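Local coordinates for putative metal binding protein (Coccidioides immitis, PDB 3CVG) that is of unproven function but probably binds a metal ion or another small ligand, as a member of the periplasmic binding protein superfamily, at residues D76-E86 / P236-N247. Sequence-based numbering, arbitrary orientation.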
# COMPACT_ATOMS: atom_id res chain seq x y z
N ASP A 76 -11.81 -0.92 15.87
CA ASP A 76 -12.60 0.30 15.93
C ASP A 76 -12.43 1.14 14.67
O ASP A 76 -13.37 1.79 14.21
CB ASP A 76 -12.17 1.12 17.15
CG ASP A 76 -12.26 0.33 18.43
OD1 ASP A 76 -13.39 -0.04 18.82
OD2 ASP A 76 -11.20 0.06 19.04
N VAL A 77 -11.22 1.13 14.13
CA VAL A 77 -10.92 1.88 12.92
C VAL A 77 -10.08 1.02 12.00
O VAL A 77 -9.56 -0.02 12.40
CB VAL A 77 -10.15 3.18 13.23
CG1 VAL A 77 -11.07 4.16 13.95
CG2 VAL A 77 -8.93 2.87 14.08
N GLY A 78 -9.95 1.46 10.76
CA GLY A 78 -9.16 0.72 9.80
C GLY A 78 -8.59 1.64 8.75
O GLY A 78 -9.29 2.50 8.22
N ILE A 79 -7.30 1.48 8.47
CA ILE A 79 -6.67 2.28 7.44
C ILE A 79 -6.71 1.36 6.23
O ILE A 79 -6.11 0.28 6.23
CB ILE A 79 -5.23 2.65 7.80
CG1 ILE A 79 -5.22 3.48 9.08
CG2 ILE A 79 -4.59 3.44 6.66
CD1 ILE A 79 -3.84 3.95 9.51
N THR A 80 -7.45 1.78 5.22
CA THR A 80 -7.61 0.98 4.02
C THR A 80 -7.01 1.61 2.77
O THR A 80 -6.65 2.79 2.76
CB THR A 80 -9.11 0.70 3.81
OG1 THR A 80 -9.83 1.94 3.81
CG2 THR A 80 -9.64 -0.16 4.94
N TYR A 81 -6.90 0.80 1.72
CA TYR A 81 -6.32 1.24 0.46
C TYR A 81 -7.22 0.99 -0.74
O TYR A 81 -6.74 0.63 -1.82
CB TYR A 81 -4.99 0.52 0.25
CG TYR A 81 -4.05 0.61 1.43
CD1 TYR A 81 -3.09 1.61 1.50
CD2 TYR A 81 -4.11 -0.32 2.47
CE1 TYR A 81 -2.20 1.68 2.57
CE2 TYR A 81 -3.23 -0.26 3.54
CZ TYR A 81 -2.28 0.74 3.59
OH TYR A 81 -1.39 0.79 4.63
N SER A 82 -8.53 1.18 -0.57
CA SER A 82 -9.45 0.97 -1.69
C SER A 82 -10.67 1.89 -1.59
O SER A 82 -11.64 1.57 -0.91
CB SER A 82 -9.91 -0.49 -1.73
OG SER A 82 -10.85 -0.69 -2.78
N PRO A 83 -10.63 3.05 -2.26
CA PRO A 83 -11.75 4.00 -2.23
C PRO A 83 -13.12 3.36 -2.53
O PRO A 83 -14.12 3.70 -1.89
CB PRO A 83 -11.35 5.03 -3.28
CG PRO A 83 -9.87 5.11 -3.10
CD PRO A 83 -9.47 3.64 -2.97
N VAL A 84 -13.17 2.43 -3.48
CA VAL A 84 -14.45 1.80 -3.81
C VAL A 84 -14.95 0.91 -2.68
O VAL A 84 -16.14 0.95 -2.33
CB VAL A 84 -14.36 0.94 -5.10
CG1 VAL A 84 -15.70 0.23 -5.33
CG2 VAL A 84 -14.05 1.82 -6.29
N ALA A 85 -14.05 0.11 -2.11
CA ALA A 85 -14.42 -0.79 -1.03
C ALA A 85 -14.84 0.05 0.17
O ALA A 85 -15.74 -0.33 0.93
CB ALA A 85 -13.23 -1.69 -0.66
N GLU A 86 -14.18 1.19 0.34
CA GLU A 86 -14.49 2.10 1.43
C GLU A 86 -15.92 2.62 1.25
O GLU A 86 -16.73 2.56 2.18
CB GLU A 86 -13.47 3.25 1.46
CG GLU A 86 -12.13 2.85 2.10
CD GLU A 86 -10.94 3.59 1.52
OE1 GLU A 86 -11.10 4.75 1.06
OE2 GLU A 86 -9.82 3.02 1.53
N PRO A 236 -3.50 5.75 -2.22
CA PRO A 236 -4.13 6.49 -1.12
C PRO A 236 -4.59 5.62 0.03
O PRO A 236 -5.09 4.51 -0.16
CB PRO A 236 -5.29 7.20 -1.82
CG PRO A 236 -5.68 6.22 -2.89
CD PRO A 236 -4.33 5.78 -3.43
N ALA A 237 -4.42 6.14 1.24
CA ALA A 237 -4.81 5.44 2.45
C ALA A 237 -5.88 6.27 3.16
O ALA A 237 -5.70 7.47 3.34
CB ALA A 237 -3.61 5.25 3.37
N HIS A 238 -6.98 5.62 3.52
CA HIS A 238 -8.08 6.28 4.22
C HIS A 238 -8.37 5.56 5.53
O HIS A 238 -8.11 4.36 5.66
CB HIS A 238 -9.36 6.27 3.37
CG HIS A 238 -9.39 7.28 2.27
ND1 HIS A 238 -8.69 7.11 1.09
CD2 HIS A 238 -10.03 8.47 2.16
CE1 HIS A 238 -8.91 8.15 0.30
NE2 HIS A 238 -9.72 8.99 0.93
N LEU A 239 -8.91 6.30 6.50
CA LEU A 239 -9.28 5.72 7.78
C LEU A 239 -10.79 5.52 7.79
O LEU A 239 -11.53 6.37 7.31
CB LEU A 239 -8.90 6.64 8.94
CG LEU A 239 -9.28 6.08 10.32
CD1 LEU A 239 -8.32 4.97 10.69
CD2 LEU A 239 -9.24 7.17 11.37
N LEU A 240 -11.23 4.39 8.33
CA LEU A 240 -12.65 4.10 8.42
C LEU A 240 -13.05 3.99 9.88
O LEU A 240 -12.38 3.30 10.65
CB LEU A 240 -12.99 2.79 7.70
CG LEU A 240 -12.84 2.74 6.17
CD1 LEU A 240 -13.14 1.33 5.67
CD2 LEU A 240 -13.79 3.74 5.53
N VAL A 241 -14.11 4.69 10.26
CA VAL A 241 -14.60 4.63 11.63
C VAL A 241 -15.77 3.65 11.64
O VAL A 241 -16.77 3.86 10.95
CB VAL A 241 -15.08 6.02 12.10
CG1 VAL A 241 -15.80 5.90 13.44
CG2 VAL A 241 -13.89 6.96 12.23
N GLY A 242 -15.62 2.59 12.41
CA GLY A 242 -16.66 1.58 12.50
C GLY A 242 -17.96 2.12 13.06
O GLY A 242 -17.96 2.88 14.03
N ALA A 243 -19.08 1.73 12.45
CA ALA A 243 -20.39 2.18 12.90
C ALA A 243 -20.77 1.53 14.23
O ALA A 243 -21.36 2.18 15.10
CB ALA A 243 -21.44 1.85 11.84
N ARG A 244 -20.44 0.25 14.38
CA ARG A 244 -20.75 -0.50 15.59
C ARG A 244 -19.54 -0.51 16.52
O ARG A 244 -19.54 -1.20 17.54
CB ARG A 244 -21.11 -1.95 15.23
CG ARG A 244 -22.08 -2.10 14.07
CD ARG A 244 -23.44 -1.50 14.40
NE ARG A 244 -24.04 -2.15 15.56
CZ ARG A 244 -25.23 -1.82 16.07
NH1 ARG A 244 -25.94 -0.86 15.51
NH2 ARG A 244 -25.69 -2.46 17.13
N ALA A 245 -18.53 0.26 16.15
CA ALA A 245 -17.29 0.33 16.92
C ALA A 245 -17.43 0.57 18.41
O ALA A 245 -18.23 1.40 18.87
CB ALA A 245 -16.38 1.40 16.32
N LYS A 246 -16.63 -0.17 19.17
CA LYS A 246 -16.57 -0.05 20.62
C LYS A 246 -15.61 1.12 20.78
O LYS A 246 -14.87 1.43 19.85
CB LYS A 246 -15.98 -1.34 21.20
CG LYS A 246 -15.74 -1.34 22.70
CD LYS A 246 -15.04 -2.64 23.09
CE LYS A 246 -14.56 -2.61 24.54
NZ LYS A 246 -13.75 -3.82 24.87
N ASN A 247 -15.62 1.80 21.92
CA ASN A 247 -14.72 2.94 22.10
C ASN A 247 -15.02 3.95 20.99
O ASN A 247 -14.10 4.54 20.42
CB ASN A 247 -13.26 2.51 21.99
CG ASN A 247 -12.92 1.33 22.87
OD1 ASN A 247 -13.18 1.33 24.07
ND2 ASN A 247 -12.33 0.30 22.27
O HOH W 1 -7.76 4.60 0.34
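An antiparallel ladder in a lobe of the periplasmic-binding-protein fold joins strand 77-80 to strand 236-241, with Gly-78 facing Leu-240 and Thr-80 facing His-238 as hydrogen-bonded pairs. The short axes run 159° apart, and both pairs are bonded twice, for example Leu-240 N to Gly-78 O at 2.7 Å and Thr-80 N to His-238 O at 2.7 Å. Gly-242 N also donates to Asp-76 O, next to the Val-77 and Val-241 pair. On the face bearing Val-77 and Ile-79, the CD1 branch of Leu-239 lies between them, 3.6 Å from Val-77 CB and 3.8 Å from Ile-79 CG1. The opposite face is more polar. Glu-86, its chain bent at chi2 (149°), returns from the start of helix 83-91, and its OE2 accepts from Thr-80 OG1 (2.5 Å) and Ser-82 N (3.1 Å), which arrive from opposite faces of the carboxylate. This double grip would limit its rotation. Its other oxygen, OE1, lies 3.3 Å from His-238 CB, with carboxylate and imidazole planes 46° apart, while a water connects OE2, Pro-236 O and His-238 ND1. Beyond this polar cluster, Leu-240 CD2 packs 3.9 Å from Glu-86 CG. At the far end, Asp-76 makes a salt bridge with Arg-23 and receives a weak bond from Asn-247 ND2. Strands 20-26 and 100-111 continue the pairing on the outer edges of 77-80 and 236-241 respectively. A strand returning late in the chain to pair antiparallel with an early one, itself parallel to its other neighbour, is consistent with the mixed sheet of type II periplasmic binding proteins.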